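Local coordinates for hypothetical protein EF0006 (Enterococcus faecalis, PDB 2GMQ) that is of unknown function but belongs to the plasmid-encoded PrgU-like pheromone-response proteins of the PUA clan, and probably acts in that response, at residues E15-E20 / T63-K68; L23-R28 / V35-K40; L75-E80 / P95-K100. All coordinates share one frame; numbering follows the deposited sequence. Where two conformers were deposited one is given.

Contact 1: residues E15-E20 / T63-K68; sequences EIAIQE and TLNIIK
The flat ends of Glu15 and Asn65 meet almost at right angles, carboxylate and amide planes 89° apart. Water 1 bridges them, donating to Glu15 OE2 at 2.6 Å and accepting from Asn65 ND2. An extended Glu15, its CG anti to the backbone N (chi1 -175°), also sets CG and the carboxylate against Thr63 CG2, the two side chains crossing obliquely.

At the other end the carboxylate of Glu20 runs beside the extended Lys68 chain, and Glu20 OE1 reaches Lys68 NZ at 3.5 Å, a salt bridge whose hydrogen bond is long and weak.

Between these polar ends run five backbone hydrogen bonds. Ile16 N gives to Thr63 O at 2.9 Å, Asn65 N to Ile16 O at 2.8 Å, and the alternation continues to Glu20 N. Small Ala17 sits with Asn65 and Ile67, while branched Ile16 sets CG2 against Leu64 CD2 (3.5 Å) on the other face, suiting a core of packed methyls.

The next amides, Ala17 N and Gln19 N, bond Asn50 and Glu46 of a second subunit. This is a parallel strand pair at the edge of a mixed sheet, with strand 15-19 outermost within the chain and facing the oligomer interface.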
loop_
_atom_site.group_PDB
_atom_site.type_symbol
_atom_site.label_atom_id
_atom_site.label_comp_id
_atom_site.label_asym_id
_atom_site.label_seq_id
_atom_site.Cartn_x
_atom_site.Cartn_y
_atom_site.Cartn_z
ATOM N N GLU A 15 -17.517 -3.823 -22.502
ATOM C CA GLU A 15 -17.325 -3.302 -21.157
ATOM C C GLU A 15 -16.216 -4.136 -20.508
ATOM O O GLU A 15 -16.147 -5.391 -20.738
ATOM C CB GLU A 15 -18.615 -3.435 -20.340
ATOM C CG GLU A 15 -18.455 -2.787 -18.978
ATOM C CD GLU A 15 -19.750 -2.670 -18.169
ATOM O OE1 GLU A 15 -20.820 -2.345 -18.783
ATOM O OE2 GLU A 15 -19.686 -2.822 -16.908
ATOM N N ILE A 16 -15.298 -3.467 -19.872
ATOM C CA ILE A 16 -14.289 -4.206 -19.143
ATOM C C ILE A 16 -14.206 -3.611 -17.735
ATOM O O ILE A 16 -14.260 -2.353 -17.596
ATOM C CB ILE A 16 -12.907 -4.167 -19.849
ATOM C CG1 ILE A 16 -11.911 -4.971 -18.975
ATOM C CG2 ILE A 16 -12.341 -2.726 -19.846
ATOM C CD1 ILE A 16 -10.552 -5.344 -19.648
ATOM N N ALA A 17 -14.148 -4.485 -16.705
ATOM C CA ALA A 17 -14.034 -4.016 -15.340
ATOM C C ALA A 17 -12.515 -3.927 -15.041
ATOM O O ALA A 17 -11.756 -4.856 -15.409
ATOM C CB ALA A 17 -14.689 -4.977 -14.376
ATOM N N ILE A 18 -12.093 -2.832 -14.418
ATOM C CA ILE A 18 -10.730 -2.777 -13.886
ATOM C C ILE A 18 -10.762 -2.244 -12.475
ATOM O O ILE A 18 -11.488 -1.238 -12.185
ATOM C CB ILE A 18 -9.874 -1.875 -14.811
ATOM C CG1 ILE A 18 -9.972 -2.256 -16.278
ATOM C CG2 ILE A 18 -8.431 -1.780 -14.286
ATOM C CD1 ILE A 18 -9.087 -1.457 -17.221
ATOM N N GLN A 19 -10.100 -2.929 -11.541
ATOM C CA GLN A 19 -9.989 -2.449 -10.162
ATOM C C GLN A 19 -9.259 -1.121 -10.117
ATOM O O GLN A 19 -8.286 -0.878 -10.794
ATOM C CB GLN A 19 -9.366 -3.468 -9.196
ATOM C CG GLN A 19 -8.055 -4.032 -9.668
ATOM C CD GLN A 19 -7.491 -5.100 -8.734
ATOM O OE1 GLN A 19 -8.065 -5.417 -7.670
ATOM N NE2 GLN A 19 -6.252 -5.522 -9.037
ATOM N N GLU A 20 -9.878 -0.187 -9.415
ATOM C CA GLU A 20 -9.345 1.150 -9.312
ATOM C C GLU A 20 -7.843 1.178 -8.931
ATOM O O GLU A 20 -7.101 2.087 -9.358
ATOM C CB GLU A 20 -10.148 1.908 -8.256
ATOM C CG GLU A 20 -9.853 3.365 -8.238
ATOM C CD GLU A 20 -8.757 3.728 -7.226
ATOM O OE1 GLU A 20 -8.173 2.883 -6.485
ATOM O OE2 GLU A 20 -8.472 4.919 -7.148
ATOM N N THR A 63 -16.857 1.059 -22.352
ATOM C CA THR A 63 -17.163 1.290 -20.957
ATOM C C THR A 63 -16.132 0.608 -20.042
ATOM O O THR A 63 -15.774 -0.584 -20.252
ATOM C CB THR A 63 -18.529 0.621 -20.661
ATOM O OG1 THR A 63 -19.482 1.177 -21.566
ATOM C CG2 THR A 63 -18.951 0.954 -19.210
ATOM N N LEU A 64 -15.646 1.372 -19.073
ATOM C CA LEU A 64 -14.801 0.789 -17.994
ATOM C C LEU A 64 -15.670 0.739 -16.756
ATOM O O LEU A 64 -16.316 1.760 -16.386
ATOM C CB LEU A 64 -13.597 1.657 -17.651
ATOM C CG LEU A 64 -12.607 2.004 -18.729
ATOM C CD1 LEU A 64 -11.412 2.734 -18.122
ATOM C CD2 LEU A 64 -12.188 0.789 -19.607
ATOM N N ASN A 65 -15.708 -0.456 -16.143
ATOM C CA ASN A 65 -16.406 -0.628 -14.852
ATOM C C ASN A 65 -15.350 -0.574 -13.729
ATOM O O ASN A 65 -14.618 -1.570 -13.500
ATOM C CB ASN A 65 -17.170 -1.930 -14.886
ATOM C CG ASN A 65 -18.089 -2.127 -13.713
ATOM O OD1 ASN A 65 -18.383 -1.189 -12.952
ATOM N ND2 ASN A 65 -18.600 -3.364 -13.564
ATOM N N ILE A 66 -15.248 0.569 -13.048
ATOM C CA ILE A 66 -14.224 0.753 -12.030
ATOM C C ILE A 66 -14.644 0.089 -10.738
ATOM O O ILE A 66 -15.752 0.327 -10.246
ATOM C CB ILE A 66 -13.796 2.293 -11.840
ATOM C CG1 ILE A 66 -13.194 2.721 -13.213
ATOM C CG2 ILE A 66 -12.834 2.401 -10.701
ATOM C CD1 ILE A 66 -12.867 4.170 -13.343
ATOM N N ILE A 67 -13.776 -0.779 -10.233
ATOM C CA ILE A 67 -14.100 -1.584 -9.040
ATOM C C ILE A 67 -13.251 -1.183 -7.837
ATOM O O ILE A 67 -11.994 -1.131 -7.947
ATOM C CB ILE A 67 -13.705 -3.155 -9.325
ATOM C CG1 ILE A 67 -14.287 -3.709 -10.653
ATOM C CG2 ILE A 67 -14.122 -3.993 -8.094
ATOM C CD1 ILE A 67 -15.889 -3.393 -10.635
ATOM N N LYS A 68 -13.865 -1.028 -6.648
ATOM C CA LYS A 68 -13.098 -0.679 -5.446
ATOM C C LYS A 68 -13.979 -0.739 -4.233
ATOM O O LYS A 68 -15.138 -0.269 -4.283
ATOM C CB LYS A 68 -12.538 0.710 -5.555
ATOM C CG LYS A 68 -11.890 1.203 -4.274
ATOM C CD LYS A 68 -11.150 2.443 -4.576
ATOM C CE LYS A 68 -10.477 2.908 -3.240
ATOM N NZ LYS A 68 -9.623 4.052 -3.537
HETATM O O HOH W 1 -18.448 -4.899 -15.924
#

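Contact 2: residues L23-R28 / V35-K40; sequences LTLQWR and VKVRLK
Gln26 carries CG anti to its backbone N (chi1 -179°) and stays extended, while Lys36 holds CG in the crowded position between backbone N and carbonyl carbon (chi1 67°) and bends at chi3 (98°). These torsions lay the lysine chain around the amide oxygen: Gln26 OE1 touches Lys36 CE at 2.9 Å and Lys36 CG at 3.2 Å, a tight fit of methylenes on oxygen.

The pair belongs to an antiparallel beta hairpin, strands 23-27 and 34-39. Thr24 and Arg38 form a hydrogen-bonded pair, Thr24 N giving an almost straight bond to Arg38 O at 2.8 Å and Arg38 N returning one to Thr24 O. Further along, Gln26 N bonds Lys36 O, yet Gln26 O is met by Val35 N at 2.9 Å, nearly along the C=O axis. Val35 and Lys36 thus both stand opposite Gln26, a classic beta bulge, and the helix-like backbone angles of Val35 fit its first position.

The two faces divide by chemistry. Thr24, Gln26, Lys36 and Arg38 form the polar one. Leu23, Leu25, Val37 and Leu39 point to the other. There Leu23 and Leu39 lie side by side, Leu23 CD2 3.7 Å from Leu39 CD2. Leu25 CG rests on Val37 CG1; aliphatic chains suit this side because Ile18 and Phe108 pack on it. At the exposed end, Arg28, bent at chi2 and chi3, curls its guanidinium back over the bulge, and Val35 CG2 sits over the centre of one face, 3.5 Å from Arg28 CZ.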
loop_
_atom_site.group_PDB
_atom_site.type_symbol
_atom_site.label_atom_id
_atom_site.label_comp_id
_atom_site.label_asym_id
_atom_site.label_seq_id
_atom_site.Cartn_x
_atom_site.Cartn_y
_atom_site.Cartn_z
ATOM N N LEU A 23 -5.205 1.673 -11.645
ATOM C CA LEU A 23 -5.329 2.824 -12.493
ATOM C C LEU A 23 -4.645 4.045 -11.898
ATOM O O LEU A 23 -4.700 4.258 -10.664
ATOM C CB LEU A 23 -6.808 3.169 -12.723
ATOM C CG LEU A 23 -7.649 2.010 -13.341
ATOM C CD1 LEU A 23 -9.180 2.536 -13.386
ATOM C CD2 LEU A 23 -7.122 1.673 -14.701
ATOM N N THR A 24 -3.984 4.814 -12.766
ATOM C CA THR A 24 -3.545 6.145 -12.424
ATOM C C THR A 24 -4.598 7.068 -13.011
ATOM O O THR A 24 -4.702 7.166 -14.220
ATOM C CB THR A 24 -2.132 6.395 -12.976
ATOM O OG1 THR A 24 -1.246 5.413 -12.373
ATOM C CG2 THR A 24 -1.664 7.786 -12.642
ATOM N N LEU A 25 -5.267 7.808 -12.135
ATOM C CA LEU A 25 -6.389 8.696 -12.591
ATOM C C LEU A 25 -5.928 10.132 -12.712
ATOM O O LEU A 25 -5.205 10.646 -11.804
ATOM C CB LEU A 25 -7.588 8.589 -11.644
ATOM C CG LEU A 25 -8.371 7.282 -11.700
ATOM C CD1 LEU A 25 -7.643 6.256 -10.767
ATOM C CD2 LEU A 25 -9.821 7.475 -11.308
ATOM N N GLN A 26 -6.295 10.798 -13.824
ATOM C CA GLN A 26 -5.862 12.150 -14.058
ATOM C C GLN A 26 -7.145 13.014 -13.902
ATOM O O GLN A 26 -8.019 12.913 -14.745
ATOM C CB GLN A 26 -5.330 12.364 -15.487
ATOM C CG GLN A 26 -4.861 13.835 -15.643
ATOM C CD GLN A 26 -4.718 14.411 -17.077
ATOM O OE1 GLN A 26 -5.179 13.861 -18.084
ATOM N NE2 GLN A 26 -4.072 15.548 -17.143
ATOM N N TRP A 27 -7.157 13.845 -12.871
ATOM C CA TRP A 27 -8.315 14.744 -12.628
ATOM C C TRP A 27 -7.925 16.127 -13.042
ATOM O O TRP A 27 -6.826 16.607 -12.645
ATOM C CB TRP A 27 -8.629 14.755 -11.118
ATOM C CG TRP A 27 -9.009 13.405 -10.580
ATOM C CD1 TRP A 27 -8.148 12.510 -9.914
ATOM C CD2 TRP A 27 -10.286 12.799 -10.602
ATOM N NE1 TRP A 27 -8.846 11.400 -9.549
ATOM C CE2 TRP A 27 -10.155 11.513 -9.985
ATOM C CE3 TRP A 27 -11.553 13.212 -11.097
ATOM C CZ2 TRP A 27 -11.249 10.654 -9.785
ATOM C CZ3 TRP A 27 -12.632 12.347 -10.948
ATOM C CH2 TRP A 27 -12.458 11.051 -10.327
ATOM N N ARG A 28 -8.788 16.783 -13.823
ATOM C CA ARG A 28 -8.486 18.142 -14.255
ATOM C C ARG A 28 -8.337 19.042 -13.023
ATOM O O ARG A 28 -9.212 19.106 -12.161
ATOM C CB ARG A 28 -9.533 18.689 -15.235
ATOM C CG ARG A 28 -9.105 19.981 -15.934
ATOM C CD ARG A 28 -8.488 19.747 -17.327
ATOM N NE ARG A 28 -9.449 19.183 -18.280
ATOM C CZ ARG A 28 -9.136 18.637 -19.458
ATOM N NH1 ARG A 28 -7.869 18.555 -19.865
ATOM N NH2 ARG A 28 -10.111 18.163 -20.233
ATOM N N VAL A 35 -10.346 12.929 -16.534
ATOM C CA VAL A 35 -10.051 13.187 -17.951
ATOM C C VAL A 35 -9.602 11.835 -18.543
ATOM O O VAL A 35 -10.034 11.437 -19.635
ATOM C CB VAL A 35 -8.910 14.259 -18.081
ATOM C CG1 VAL A 35 -8.352 14.305 -19.545
ATOM C CG2 VAL A 35 -9.415 15.649 -17.652
ATOM N N LYS A 36 -8.697 11.170 -17.828
ATOM C CA LYS A 36 -8.188 9.912 -18.372
ATOM C C LYS A 36 -7.642 9.006 -17.248
ATOM O O LYS A 36 -7.425 9.471 -16.121
ATOM C CB LYS A 36 -7.098 10.209 -19.426
ATOM C CG LYS A 36 -5.845 10.816 -18.816
ATOM C CD LYS A 36 -4.672 10.872 -19.783
ATOM C CE LYS A 36 -4.511 12.232 -20.449
ATOM N NZ LYS A 36 -3.129 12.260 -21.202
ATOM N N VAL A 37 -7.543 7.700 -17.554
ATOM C CA VAL A 37 -6.999 6.742 -16.591
ATOM C C VAL A 37 -5.927 5.967 -17.402
ATOM O O VAL A 37 -6.083 5.737 -18.655
ATOM C CB VAL A 37 -8.032 5.735 -16.049
ATOM C CG1 VAL A 37 -9.296 6.468 -15.499
ATOM C CG2 VAL A 37 -8.518 4.806 -17.128
ATOM N N ARG A 38 -4.842 5.625 -16.737
ATOM C CA ARG A 38 -3.805 4.886 -17.361
ATOM C C ARG A 38 -3.547 3.661 -16.539
ATOM O O ARG A 38 -3.421 3.759 -15.336
ATOM C CB ARG A 38 -2.607 5.846 -17.371
ATOM C CG ARG A 38 -1.300 5.293 -17.677
ATOM C CD ARG A 38 -0.238 6.388 -17.279
ATOM N NE ARG A 38 1.060 5.747 -17.268
ATOM C CZ ARG A 38 2.107 6.116 -18.019
ATOM N NH1 ARG A 38 2.005 7.173 -18.844
ATOM N NH2 ARG A 38 3.248 5.420 -17.947
ATOM N N LEU A 39 -3.383 2.484 -17.164
ATOM C CA LEU A 39 -3.075 1.302 -16.379
ATOM C C LEU A 39 -1.690 1.395 -15.767
ATOM O O LEU A 39 -0.702 1.863 -16.402
ATOM C CB LEU A 39 -3.102 0.005 -17.252
ATOM C CG LEU A 39 -4.434 -0.735 -17.269
ATOM C CD1 LEU A 39 -4.773 -1.378 -16.003
ATOM C CD2 LEU A 39 -5.591 0.245 -17.698
ATOM N N LYS A 40 -1.597 0.910 -14.536
ATOM C CA LYS A 40 -0.309 0.804 -13.874
ATOM C C LYS A 40 0.608 -0.206 -14.576
ATOM O O LYS A 40 0.143 -1.110 -15.302
ATOM C CB LYS A 40 -0.499 0.455 -12.404
ATOM C CG LYS A 40 -0.743 1.707 -11.547
ATOM C CD LYS A 40 -0.931 1.312 -10.118
ATOM C CE LYS A 40 -1.067 2.525 -9.211
ATOM N NZ LYS A 40 -2.033 2.241 -8.127
#

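Contact 3: residues L75-E80 / P95-K100; sequences LEVYPE and PVFFIK
A single beta bridge, Val77 with Ile99, links the chain of strand 71-76, in the mixed sheet, to that of strand 94-98, in the antiparallel sheet, so the contact fastens one sheet to the other. The touching parts run 101° apart, and the backbones pair only briefly. Lys100 N gives to Glu76 O at 2.7 Å, and Tyr78 N gives to Phe98 O at 3.0 Å, nearly along the C=O axis, so one bond lies on each side of the bridged pair. Water 3 adds a further link, donating to Tyr78 O and accepting from Phe98 N at 2.6 Å.

Inside the bend, Val77 CG1 lies 3.9 Å from Ile99 CD1 and also touches Phe97 CB. Branched aliphatic residues suit this buried place, where Leu64 covers Val77 as well.

Outside, Tyr78 turns its ring under Lys100. Lys100 CB stands over the ring, 3.8 Å from the Tyr78 centroid and 7° off its normal, a CH-pi contact, while Phe98 CB approaches the ring edge in plane. Lys100, bent at chi3 (65°), continues past Tyr78 CE1 and brings CE to within 3.6 Å of Glu76 CB. A long flexible lysine fits here because its methylenes cover the ring and its ammonium stays clear of it. Lys100 NZ gives to water 2, which donates to Val77 O at 2.6 Å. Glu76 OE1 remains 4.3 Å from Lys100 NZ, beyond a salt bridge, so its charge probably steadies the ammonium only at longer range; the binding rests on backbone bonds, water and carbon packing.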
loop_
_atom_site.group_PDB
_atom_site.type_symbol
_atom_site.label_atom_id
_atom_site.label_comp_id
_atom_site.label_asym_id
_atom_site.label_seq_id
_atom_site.Cartn_x
_atom_site.Cartn_y
_atom_site.Cartn_z
ATOM N N LEU A 75 -18.209 3.771 -16.471
ATOM C CA LEU A 75 -17.894 5.065 -17.105
ATOM C C LEU A 75 -17.668 4.808 -18.571
ATOM O O LEU A 75 -16.923 3.896 -18.909
ATOM C CB LEU A 75 -16.602 5.716 -16.497
ATOM C CG LEU A 75 -16.781 6.137 -15.016
ATOM C CD1 LEU A 75 -15.332 6.574 -14.547
ATOM C CD2 LEU A 75 -17.804 7.202 -14.695
ATOM N N GLU A 76 -18.367 5.552 -19.439
ATOM C CA GLU A 76 -18.104 5.411 -20.874
ATOM C C GLU A 76 -16.785 6.112 -21.178
ATOM O O GLU A 76 -16.448 7.144 -20.536
ATOM C CB GLU A 76 -19.203 6.052 -21.714
ATOM C CG GLU A 76 -20.623 5.621 -21.363
ATOM C CD GLU A 76 -21.586 6.197 -22.346
ATOM O OE1 GLU A 76 -21.812 7.415 -22.269
ATOM O OE2 GLU A 76 -22.089 5.446 -23.210
ATOM N N VAL A 77 -16.072 5.554 -22.141
ATOM C CA VAL A 77 -14.847 6.126 -22.696
ATOM C C VAL A 77 -15.110 6.613 -24.117
ATOM O O VAL A 77 -16.175 6.332 -24.683
ATOM C CB VAL A 77 -13.678 5.083 -22.678
ATOM C CG1 VAL A 77 -13.498 4.540 -21.208
ATOM C CG2 VAL A 77 -13.964 3.933 -23.709
ATOM N N TYR A 78 -14.140 7.340 -24.698
ATOM C CA TYR A 78 -14.153 7.735 -26.063
ATOM C C TYR A 78 -13.320 6.672 -26.770
ATOM O O TYR A 78 -12.096 6.718 -26.658
ATOM C CB TYR A 78 -13.475 9.105 -26.229
ATOM C CG TYR A 78 -14.182 10.276 -25.610
ATOM C CD1 TYR A 78 -15.381 10.754 -26.155
ATOM C CD2 TYR A 78 -13.629 10.959 -24.513
ATOM C CE1 TYR A 78 -16.058 11.904 -25.602
ATOM C CE2 TYR A 78 -14.310 12.116 -23.956
ATOM C CZ TYR A 78 -15.494 12.564 -24.519
ATOM O OH TYR A 78 -16.100 13.670 -23.980
ATOM N N PRO A 79 -13.968 5.636 -27.371
ATOM C CA PRO A 79 -13.132 4.523 -27.876
ATOM C C PRO A 79 -12.065 4.946 -28.875
ATOM O O PRO A 79 -11.033 4.291 -28.963
ATOM C CB PRO A 79 -14.144 3.554 -28.549
ATOM C CG PRO A 79 -15.458 4.006 -28.176
ATOM C CD PRO A 79 -15.398 5.299 -27.384
ATOM N N GLU A 80 -12.312 6.015 -29.619
ATOM C CA GLU A 80 -11.363 6.396 -30.681
ATOM C C GLU A 80 -10.133 7.137 -30.153
ATOM O O GLU A 80 -9.167 7.312 -30.895
ATOM C CB GLU A 80 -12.053 7.121 -31.869
ATOM C CG GLU A 80 -13.369 6.488 -32.368
ATOM C CD GLU A 80 -13.246 5.050 -32.913
ATOM O OE1 GLU A 80 -14.122 4.234 -32.525
ATOM O OE2 GLU A 80 -12.311 4.725 -33.711
ATOM N N PRO A 95 -1.959 0.805 -21.624
ATOM C CA PRO A 95 -3.227 1.346 -22.170
ATOM C C PRO A 95 -3.682 2.596 -21.406
ATOM O O PRO A 95 -3.588 2.597 -20.176
ATOM C CB PRO A 95 -4.262 0.247 -21.884
ATOM C CG PRO A 95 -3.593 -0.865 -21.289
ATOM C CD PRO A 95 -2.124 -0.530 -21.019
ATOM N N VAL A 96 -4.284 3.569 -22.132
ATOM C CA VAL A 96 -4.840 4.768 -21.550
ATOM C C VAL A 96 -6.240 4.914 -22.148
ATOM O O VAL A 96 -6.407 4.712 -23.392
ATOM C CB VAL A 96 -4.003 5.989 -21.996
ATOM C CG1 VAL A 96 -4.616 7.296 -21.541
ATOM C CG2 VAL A 96 -2.513 5.792 -21.606
ATOM N N PHE A 97 -7.182 5.311 -21.287
ATOM C CA PHE A 97 -8.577 5.544 -21.783
ATOM C C PHE A 97 -8.968 6.953 -21.433
ATOM O O PHE A 97 -8.629 7.424 -20.329
ATOM C CB PHE A 97 -9.549 4.613 -21.087
ATOM C CG PHE A 97 -9.304 3.179 -21.436
ATOM C CD1 PHE A 97 -9.905 2.618 -22.583
ATOM C CD2 PHE A 97 -8.486 2.379 -20.580
ATOM C CE1 PHE A 97 -9.685 1.271 -22.955
ATOM C CE2 PHE A 97 -8.246 1.011 -20.935
ATOM C CZ PHE A 97 -8.840 0.453 -22.095
ATOM N N PHE A 98 -9.706 7.578 -22.340
ATOM C CA PHE A 98 -10.164 8.948 -22.084
ATOM C C PHE A 98 -11.605 8.847 -21.696
ATOM O O PHE A 98 -12.405 8.229 -22.406
ATOM C CB PHE A 98 -9.995 9.856 -23.259
ATOM C CG PHE A 98 -8.515 10.171 -23.553
ATOM C CD1 PHE A 98 -7.977 11.393 -23.163
ATOM C CD2 PHE A 98 -7.703 9.203 -24.090
ATOM C CE1 PHE A 98 -6.608 11.683 -23.398
ATOM C CE2 PHE A 98 -6.294 9.447 -24.360
ATOM C CZ PHE A 98 -5.748 10.685 -23.999
ATOM N N ILE A 99 -11.905 9.443 -20.562
ATOM C CA ILE A 99 -13.235 9.238 -19.977
ATOM C C ILE A 99 -14.263 10.174 -20.613
ATOM O O ILE A 99 -14.098 11.396 -20.536
ATOM C CB ILE A 99 -13.179 9.397 -18.473
ATOM C CG1 ILE A 99 -12.217 8.381 -17.798
ATOM C CG2 ILE A 99 -14.551 9.137 -17.852
ATOM C CD1 ILE A 99 -12.388 6.986 -18.326
ATOM N N LYS A 100 -15.381 9.589 -21.078
ATOM C CA LYS A 100 -16.514 10.350 -21.637
ATOM C C LYS A 100 -17.608 10.702 -20.602
ATOM O O LYS A 100 -18.130 11.864 -20.573
ATOM C CB LYS A 100 -17.117 9.503 -22.778
ATOM C CG LYS A 100 -18.453 10.140 -23.355
ATOM C CD LYS A 100 -18.802 9.613 -24.680
ATOM C CE LYS A 100 -19.133 8.158 -24.637
ATOM N NZ LYS A 100 -19.641 7.666 -25.997
HETATM O O HOH W 2 -18.447 5.153 -25.341
HETATM O O HOH W 3 -10.460 6.284 -24.515
#

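Along the chain, contact 2 is nested inside the loop closed by contact 1, and contact 3 opens after both. Their centres are about 12 Å apart for contacts 1 and 2 and for 1 and 3, and about 10 Å for 2 and 3. Contact 1 lies in the mixed sheet and contact 2 in the antiparallel sheet; contact 3 reaches both, since strand 71-76 neighbours 63-68 and strand 94-98 neighbours 34-39. Ile18 and Leu64 of contact 1 pack on Leu23, Leu39 and Val37 of contact 2, forming a shared apolar core. The two sheets are therefore united by side-chain packing and by a backbone bridge, within a single compact PrgU-like domain.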